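Local coordinates for cellulase (Clostridium cellulovorans, PDB 6UI3), which probably hydrolyses internal beta-1,4 linkages of cellulose and related plant polysaccharides, as the glycoside hydrolase family 5 catalytic domain of a longer, dockerin-bearing protein, at residues 209-214 / 258-263; 228-233 / 284-289. All coordinates share one frame; numbering follows the deposited sequence.

Interaction 1. Residues 209-214 / 258-263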
ATOM      1  N   MET A 209      -4.992   7.275  16.140  1.00  9.68           N
ATOM      2  CA  MET A 209      -3.947   7.797  15.274  0.58  9.58           C
ATOM      3  C   MET A 209      -3.649   9.255  15.582  1.00  9.18           C
ATOM      4  O   MET A 209      -4.563  10.061  15.712  1.00 10.11           O
ATOM      5  CB  MET A 209      -4.483   7.723  13.840  0.58  9.74           C
ATOM      6  CG  MET A 209      -3.553   8.202  12.779  0.58 10.12           C
ATOM      7  SD  MET A 209      -2.150   7.072  12.652  0.58  8.84           S
ATOM      8  CE  MET A 209      -1.403   7.715  11.150  0.58  9.36           C
ATOM      9  N   VAL A 210      -2.374   9.600  15.656  1.00  9.09           N
ATOM     10  CA  VAL A 210      -1.910  10.983  15.641  1.00  9.29           C
ATOM     11  C   VAL A 210      -1.091  11.121  14.365  1.00  8.91           C
ATOM     12  O   VAL A 210      -0.028  10.498  14.224  1.00  9.01           O
ATOM     13  CB  VAL A 210      -1.086  11.343  16.882  1.00  9.85           C
ATOM     14  CG1 VAL A 210      -0.521  12.771  16.757  1.00 11.81           C
ATOM     15  CG2 VAL A 210      -1.942  11.223  18.127  1.00 11.52           C
ATOM     16  N   VAL A 211      -1.609  11.867  13.404  1.00  9.14           N
ATOM     17  CA  VAL A 211      -0.851  12.090  12.169  1.00  9.07           C
ATOM     18  C   VAL A 211       0.337  12.981  12.503  1.00  8.97           C
ATOM     19  O   VAL A 211       0.156  13.977  13.217  1.00  9.74           O
ATOM     20  CB  VAL A 211      -1.748  12.747  11.115  1.00  9.88           C
ATOM     21  CG1 VAL A 211      -0.988  12.924   9.819  1.00 11.37           C
ATOM     22  CG2 VAL A 211      -3.009  11.900  10.869  1.00 10.52           C
ATOM     23  N   PRO A 212       1.552  12.670  12.051  1.00  7.96           N
ATOM     24  CA  PRO A 212       2.689  13.546  12.350  1.00  8.98           C
ATOM     25  C   PRO A 212       2.435  14.989  11.946  1.00  9.24           C
ATOM     26  O   PRO A 212       1.679  15.274  11.006  1.00 10.30           O
ATOM     27  CB  PRO A 212       3.830  12.932  11.532  1.00  9.28           C
ATOM     28  CG  PRO A 212       3.503  11.481  11.481  1.00  9.60           C
ATOM     29  CD  PRO A 212       1.979  11.445  11.344  1.00  8.80           C
ATOM     30  N   ASN A 213       3.114  15.897  12.647  1.00  9.88           N
ATOM     31  CA  ASN A 213       3.064  17.327  12.352  1.00 11.11           C
ATOM     32  C   ASN A 213       3.943  17.602  11.132  1.00 11.50           C
ATOM     33  O   ASN A 213       5.069  18.104  11.223  1.00 13.36           O
ATOM     34  CB  ASN A 213       3.503  18.139  13.557  1.00 13.81           C
ATOM     35  CG  ASN A 213       3.324  19.615  13.333  1.00 18.84           C
ATOM     36  OD1 ASN A 213       2.657  20.019  12.388  1.00 19.65           O
ATOM     37  ND2 ASN A 213       3.879  20.427  14.213  1.00 21.68           N
ATOM     38  N   ASP A 214       3.402  17.259   9.961  1.00 10.10           N
ATOM     39  CA  ASP A 214       4.055  17.406   8.661  1.00  9.65           C
ATOM     40  C   ASP A 214       2.915  17.674   7.686  1.00  9.70           C
ATOM     41  O   ASP A 214       1.911  16.940   7.714  1.00 10.25           O
ATOM     42  CB  ASP A 214       4.813  16.135   8.275  1.00  9.92           C
ATOM     43  CG  ASP A 214       5.582  16.272   6.968  1.00 11.24           C
ATOM     44  OD1 ASP A 214       4.952  16.312   5.877  1.00  9.73           O
ATOM     45  OD2 ASP A 214       6.834  16.347   7.039  1.00 11.70           O
ATOM     46  N   ASN A 258     -14.594  12.255   7.545  1.00  8.92           N
ATOM     47  CA  ASN A 258     -14.753  13.161   8.681  1.00  9.80           C
ATOM     48  C   ASN A 258     -13.452  13.313   9.457  1.00 10.34           C
ATOM     49  O   ASN A 258     -13.105  14.414   9.892  1.00 11.20           O
ATOM     50  CB  ASN A 258     -15.823  12.643   9.652  1.00 10.87           C
ATOM     51  CG  ASN A 258     -17.235  12.888   9.183  1.00 14.02           C
ATOM     52  OD1 ASN A 258     -17.477  13.717   8.316  1.00 14.92           O
ATOM     53  ND2 ASN A 258     -18.177  12.156   9.757  1.00 14.26           N
ATOM     54  N   THR A 259     -12.731  12.215   9.671  1.00 10.00           N
ATOM     55  CA  THR A 259     -11.578  12.274  10.557  1.00  9.81           C
ATOM     56  C   THR A 259     -10.385  12.934   9.886  1.00  9.25           C
ATOM     57  O   THR A 259      -9.697  13.742  10.507  1.00  9.88           O
ATOM     58  CB  THR A 259     -11.174  10.864  10.990  1.00 11.59           C
ATOM     59  OG1 THR A 259     -12.255  10.234  11.694  1.00 15.27           O
ATOM     60  CG2 THR A 259      -9.956  10.894  11.870  1.00 12.30           C
ATOM     61  N   PHE A 260     -10.125  12.602   8.622  1.00  8.36           N
ATOM     62  CA  PHE A 260      -8.909  13.019   7.932  1.00  8.16           C
ATOM     63  C   PHE A 260      -9.172  14.003   6.797  1.00  8.74           C
ATOM     64  O   PHE A 260      -8.663  15.134   6.818  1.00  8.85           O
ATOM     65  CB  PHE A 260      -8.169  11.785   7.398  1.00  8.53           C
ATOM     66  CG  PHE A 260      -7.769  10.798   8.464  1.00  8.52           C
ATOM     67  CD1 PHE A 260      -6.885  11.167   9.455  1.00  9.02           C
ATOM     68  CD2 PHE A 260      -8.244   9.491   8.451  1.00  8.71           C
ATOM     69  CE1 PHE A 260      -6.497  10.278  10.427  1.00  9.78           C
ATOM     70  CE2 PHE A 260      -7.843   8.591   9.422  1.00  8.72           C
ATOM     71  CZ  PHE A 260      -6.979   8.984  10.404  1.00  8.79           C
ATOM     72  N   VAL A 261      -9.970  13.606   5.800  1.00  9.09           N
ATOM     73  CA  VAL A 261     -10.029  14.370   4.549  1.00  9.50           C
ATOM     74  C   VAL A 261     -10.593  15.765   4.783  1.00 10.85           C
ATOM     75  O   VAL A 261     -10.060  16.762   4.272  1.00 11.84           O
ATOM     76  CB  VAL A 261     -10.826  13.604   3.473  1.00  9.79           C
ATOM     77  CG1 VAL A 261     -10.884  14.411   2.159  1.00 11.95           C
ATOM     78  CG2 VAL A 261     -10.205  12.243   3.208  1.00 10.93           C
ATOM     79  N   LYS A 262     -11.663  15.870   5.568  1.00 10.80           N
ATOM     80  CA  LYS A 262     -12.261  17.168   5.867  1.00 12.03           C
ATOM     81  C   LYS A 262     -11.333  18.049   6.684  1.00 12.79           C
ATOM     82  O   LYS A 262     -11.533  19.267   6.737  1.00 15.22           O
ATOM     83  CB  LYS A 262     -13.604  16.979   6.592  1.00 14.69           C
ATOM     84  CG  LYS A 262     -14.713  16.590   5.638  1.00 17.86           C
ATOM     85  CD  LYS A 262     -16.010  16.159   6.326  1.00 22.98           C
ATOM     86  CE  LYS A 262     -16.509  17.136   7.339  1.00 26.56           C
ATOM     87  NZ  LYS A 262     -17.871  16.695   7.808  1.00 28.66           N
ATOM     88  N   LYS A 263     -10.334  17.468   7.335  1.00 12.53           N
ATOM     89  CA  LYS A 263      -9.328  18.228   8.066  1.00 13.47           C
ATOM     90  C   LYS A 263      -8.089  18.501   7.220  1.00 12.49           C
ATOM     91  O   LYS A 263      -7.062  18.938   7.761  1.00 15.38           O
ATOM     92  CB  LYS A 263      -8.974  17.514   9.375  1.00 15.96           C
ATOM     93  CG  LYS A 263     -10.209  17.268  10.262  1.00 21.50           C
ATOM     94  CD  LYS A 263      -9.841  16.758  11.649  1.00 27.77           C
ATOM     95  CE  LYS A 263     -10.995  16.005  12.322  1.00 31.01           C
ATOM     96  NZ  LYS A 263     -10.531  14.737  13.003  1.00 29.91           N
TER
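Val211 and Phe260 bring a loop to the last turn of a helix at a CA-CA separation of 9.2 Å, too far for backbone bonding, so the contact is made by side chains. Val211 turns its CB toward the helix; with CG1 anti to the backbone N (chi1 -177°), CG2 is left anti to the carbonyl carbon and lies 3.9 Å from Phe260 CE1. The methyl meets the ring at a slant. Further along the same ring Met209 CG lies 4.2 Å from Phe260 CZ, a looser contact and a less certain one, since Met209 has two conformers. Phe260 swings its ring toward the loop with CG anti to the carbonyl carbon (chi1 -59°). Its own neighbour covers one face: Thr259 CG2 sits 3.7 Å above the plane of the Phe260 ring, over the centre. Lys263 folds back along the wider, pi-type turn at 258-261, and its NZ binds Thr259 O at 2.8 Å, in the carbonyl plane and on a lone pair. Val219 touches both Val211 and Phe260, while Val267 touches Phe260, which places the ring against two adjacent barrel strands. Apolar packing of an alpha-to-beta loop and a helix C-terminus over the strands they lead into belongs to the (beta/alpha)8 barrel, here at the end remote from the catalytic face.

Interaction 2. Residues 228-233 / 284-289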
ATOM      1  N   ASN A 228     -15.910 -10.717   5.989  1.00  8.31           N
ATOM      2  CA  ASN A 228     -16.390 -12.068   5.695  1.00  8.96           C
ATOM      3  C   ASN A 228     -16.678 -12.271   4.218  1.00  8.12           C
ATOM      4  O   ASN A 228     -16.519 -13.386   3.711  1.00  9.62           O
ATOM      5  CB  ASN A 228     -17.608 -12.406   6.550  1.00 10.69           C
ATOM      6  CG  ASN A 228     -17.241 -12.721   7.976  1.00 13.30           C
ATOM      7  OD1 ASN A 228     -16.134 -13.171   8.270  1.00 13.19           O
ATOM      8  ND2 ASN A 228     -18.189 -12.514   8.877  1.00 16.00           N
ATOM      9  N   LEU A 229     -17.087 -11.217   3.516  1.00  8.37           N
ATOM     10  CA  LEU A 229     -17.287 -11.277   2.074  1.00  7.83           C
ATOM     11  C   LEU A 229     -15.979 -11.088   1.319  1.00  7.88           C
ATOM     12  O   LEU A 229     -15.678 -11.834   0.378  1.00  8.74           O
ATOM     13  CB  LEU A 229     -18.279 -10.185   1.666  1.00  8.61           C
ATOM     14  CG  LEU A 229     -18.483 -10.021   0.161  1.00  8.76           C
ATOM     15  CD1 LEU A 229     -19.133 -11.245  -0.471  1.00  9.26           C
ATOM     16  CD2 LEU A 229     -19.304  -8.758  -0.152  1.00  9.51           C
ATOM     17  N   ALA A 230     -15.196 -10.084   1.701  1.00  7.29           N
ATOM     18  CA  ALA A 230     -14.091  -9.640   0.866  1.00  7.56           C
ATOM     19  C   ALA A 230     -12.831 -10.475   0.997  1.00  7.72           C
ATOM     20  O   ALA A 230     -12.080 -10.600   0.019  1.00  9.27           O
ATOM     21  CB  ALA A 230     -13.727  -8.176   1.146  1.00  9.01           C
ATOM     22  N   LEU A 231     -12.537 -11.007   2.176  1.00  7.95           N
ATOM     23  CA  LEU A 231     -11.244 -11.629   2.409  1.00  9.44           C
ATOM     24  C   LEU A 231     -11.289 -12.966   3.128  1.00  9.90           C
ATOM     25  O   LEU A 231     -10.330 -13.729   3.001  1.00 11.69           O
ATOM     26  CB  LEU A 231     -10.315 -10.670   3.168  1.00 11.34           C
ATOM     27  CG  LEU A 231      -8.826 -11.006   3.273  1.00 13.62           C
ATOM     28  CD1 LEU A 231      -8.240 -11.241   1.904  1.00 16.55           C
ATOM     29  CD2 LEU A 231      -8.094  -9.881   3.988  1.00 16.18           C
ATOM     30  N   ASN A 232     -12.344 -13.282   3.864  1.00  9.17           N
ATOM     31  CA  ASN A 232     -12.435 -14.585   4.519  1.00  9.06           C
ATOM     32  C   ASN A 232     -12.636 -15.652   3.455  1.00  9.46           C
ATOM     33  O   ASN A 232     -13.634 -15.636   2.736  1.00 11.01           O
ATOM     34  CB  ASN A 232     -13.633 -14.546   5.457  1.00  9.68           C
ATOM     35  CG  ASN A 232     -13.724 -15.734   6.375  1.00 10.60           C
ATOM     36  OD1 ASN A 232     -13.145 -16.788   6.139  1.00 10.99           O
ATOM     37  ND2 ASN A 232     -14.519 -15.573   7.426  1.00 11.48           N
ATOM     38  N   ILE A 233     -11.704 -16.603   3.364  1.00  9.00           N
ATOM     39  CA  ILE A 233     -11.726 -17.625   2.329  1.00 10.16           C
ATOM     40  C   ILE A 233     -12.337 -18.939   2.796  1.00 10.83           C
ATOM     41  O   ILE A 233     -12.389 -19.895   2.011  1.00 12.09           O
ATOM     42  CB  ILE A 233     -10.322 -17.873   1.730  1.00 11.62           C
ATOM     43  CG1 ILE A 233      -9.324 -18.341   2.788  1.00 12.69           C
ATOM     44  CG2 ILE A 233      -9.803 -16.611   1.054  1.00 12.62           C
ATOM     45  CD1 ILE A 233      -7.984 -18.858   2.216  1.00 14.06           C
ATOM     46  N   ILE A 284     -17.930  -7.723  -9.270  1.00  7.06           N
ATOM     47  CA  ILE A 284     -18.077  -6.525 -10.103  1.00  8.02           C
ATOM     48  C   ILE A 284     -18.832  -5.450  -9.339  1.00  7.73           C
ATOM     49  O   ILE A 284     -18.399  -4.293  -9.252  1.00  7.74           O
ATOM     50  CB  ILE A 284     -18.796  -6.871 -11.424  1.00  8.45           C
ATOM     51  CG1 ILE A 284     -17.919  -7.778 -12.295  1.00  9.87           C
ATOM     52  CG2 ILE A 284     -19.166  -5.602 -12.184  1.00  9.35           C
ATOM     53  CD1 ILE A 284     -18.669  -8.417 -13.463  1.00 10.70           C
ATOM     54  N   ASN A 285     -19.976  -5.829  -8.764  1.00  7.81           N
ATOM     55  CA  ASN A 285     -20.802  -4.864  -8.047  1.00  8.03           C
ATOM     56  C   ASN A 285     -20.072  -4.304  -6.840  1.00  7.84           C
ATOM     57  O   ASN A 285     -20.104  -3.097  -6.582  1.00  7.66           O
ATOM     58  CB  ASN A 285     -22.107  -5.516  -7.581  1.00  8.40           C
ATOM     59  CG  ASN A 285     -22.984  -5.983  -8.718  1.00  9.39           C
ATOM     60  OD1 ASN A 285     -22.836  -5.552  -9.866  1.00 10.03           O
ATOM     61  ND2 ASN A 285     -23.927  -6.854  -8.392  1.00  9.46           N
ATOM     62  N   PHE A 286     -19.383  -5.171  -6.100  1.00  6.89           N
ATOM     63  CA  PHE A 286     -18.566  -4.727  -4.980  1.00  7.02           C
ATOM     64  C   PHE A 286     -17.530  -3.707  -5.414  1.00  6.95           C
ATOM     65  O   PHE A 286     -17.365  -2.655  -4.782  1.00  7.15           O
ATOM     66  CB  PHE A 286     -17.876  -5.948  -4.363  1.00  7.17           C
ATOM     67  CG  PHE A 286     -16.841  -5.624  -3.300  1.00  6.94           C
ATOM     68  CD1 PHE A 286     -15.537  -5.293  -3.631  1.00  7.93           C
ATOM     69  CD2 PHE A 286     -17.159  -5.699  -1.953  1.00  7.25           C
ATOM     70  CE1 PHE A 286     -14.594  -5.022  -2.625  1.00  8.52           C
ATOM     71  CE2 PHE A 286     -16.203  -5.433  -0.964  1.00  8.64           C
ATOM     72  CZ  PHE A 286     -14.948  -5.096  -1.304  1.00  8.53           C
ATOM     73  N   THR A 287     -16.792  -4.022  -6.474  1.00  6.60           N
ATOM     74  CA  THR A 287     -15.656  -3.201  -6.882  1.00  6.50           C
ATOM     75  C   THR A 287     -16.124  -1.852  -7.391  1.00  7.34           C
ATOM     76  O   THR A 287     -15.551  -0.810  -7.038  1.00  7.50           O
ATOM     77  CB  THR A 287     -14.823  -3.958  -7.916  1.00  7.33           C
ATOM     78  OG1 THR A 287     -14.326  -5.172  -7.340  1.00  7.73           O
ATOM     79  CG2 THR A 287     -13.655  -3.138  -8.400  1.00  8.12           C
ATOM     80  N   LYS A 288     -17.191  -1.843  -8.181  1.00  7.12           N
ATOM     81  CA  LYS A 288     -17.769  -0.586  -8.646  0.51  8.10           C
ATOM     82  C   LYS A 288     -18.215   0.271  -7.465  1.00  7.80           C
ATOM     83  O   LYS A 288     -17.888   1.458  -7.374  1.00  8.06           O
ATOM     84  CB  LYS A 288     -18.952  -0.900  -9.568  0.51 10.02           C
ATOM     85  CG  LYS A 288     -19.805   0.294  -9.955  0.51 12.32           C
ATOM     86  CD  LYS A 288     -19.059   1.239 -10.861  0.51 14.33           C
ATOM     87  CE  LYS A 288     -19.862   2.515 -11.120  0.51 16.84           C
ATOM     88  NZ  LYS A 288     -21.175   2.278 -11.770  0.51 18.69           N
ATOM     89  N   PHE A 289     -18.974  -0.329  -6.543  1.00  6.89           N
ATOM     90  CA  PHE A 289     -19.464   0.414  -5.388  1.00  7.02           C
ATOM     91  C   PHE A 289     -18.312   0.949  -4.553  1.00  7.38           C
ATOM     92  O   PHE A 289     -18.319   2.107  -4.120  1.00  7.62           O
ATOM     93  CB  PHE A 289     -20.358  -0.477  -4.519  1.00  7.21           C
ATOM     94  CG  PHE A 289     -20.954   0.248  -3.364  1.00  6.97           C
ATOM     95  CD1 PHE A 289     -22.155   0.905  -3.497  1.00  8.80           C
ATOM     96  CD2 PHE A 289     -20.290   0.337  -2.161  1.00  7.41           C
ATOM     97  CE1 PHE A 289     -22.698   1.621  -2.440  1.00  9.37           C
ATOM     98  CE2 PHE A 289     -20.836   1.029  -1.098  1.00  8.13           C
ATOM     99  CZ  PHE A 289     -22.021   1.674  -1.238  1.00  8.80           C
TER
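Ala230 and Leu229 meet the ring of Phe286 along one side of it. Ala230 CB lies 4.1 Å from Phe286 CZ, at the far end of the ring, and Leu229 CD2 is equally distant, 4.1 Å, from Phe286 CD2, nearer the ring's root. Both methyls approach obliquely. Phe286 reaches them because its CG is anti to the backbone N (chi1 172°), which sends the ring out from helix 280-296 and spans the 8.9 Å between Phe286 CA and Ala230 CA. Leu229 likewise carries CG anti to its N, with CD2 as the extended branch, and the leucine and phenylalanine side chains run past one another in opposite directions. All three residues are buried, and the contact between them is apolar packing.

Other residues complete the setting of the ring: Phe241 meets it edge-to-face, and Ile274, Ile249 and Tyr290 also touch it. Beyond this apolar shell, polar bonds fix the short helix 227-230 where it ends. Asn232 ND2 donates to Asn228 OD1 at 3.0 Å, a nearly straight bond (165°) that lies in the amide plane of Asn232 but enters from above the carbonyl plane of Asn228. It closes the chain back on the helix just after Leu231 has left helical geometry. Lys277 NZ binds the backbone oxygens of both Asn228 and Asn232, and Ala230 is tied through its backbone to Thr275, so the loop following strand 267-272 holds the turn that presents Leu229 and Ala230. The contact thus packs an extra short helix, inserted in the (beta/alpha)8 barrel's connection after strand 217-222, against helix 280-296, which follows the neighbouring strand 267-272, toward the catalytic end of this family 5 domain.

In the fold
Both contacts consist of apolar side chains around one phenylalanine, yet they sit toward opposite ends of the barrel wall, with centres 27 Å apart and nearest atoms about 15 Å apart. Helix 243-261 relates them: its last turn belongs to interaction 1, whereas Asp245, Ala246 and Ile249 near its start touch residues of interaction 2. Interaction 1 is only partly buried and rests on strands 217-222 and 267-272 at the side of the alpha-to-beta loops. Interaction 2 is wholly buried between helices and beta-to-alpha connections, with two further aromatic rings, Phe241 and Tyr290, against its phenylalanine. The flanking lysines differ too: Lys263 bonds back to its own segment's backbone, while Lys277 joins separate connections.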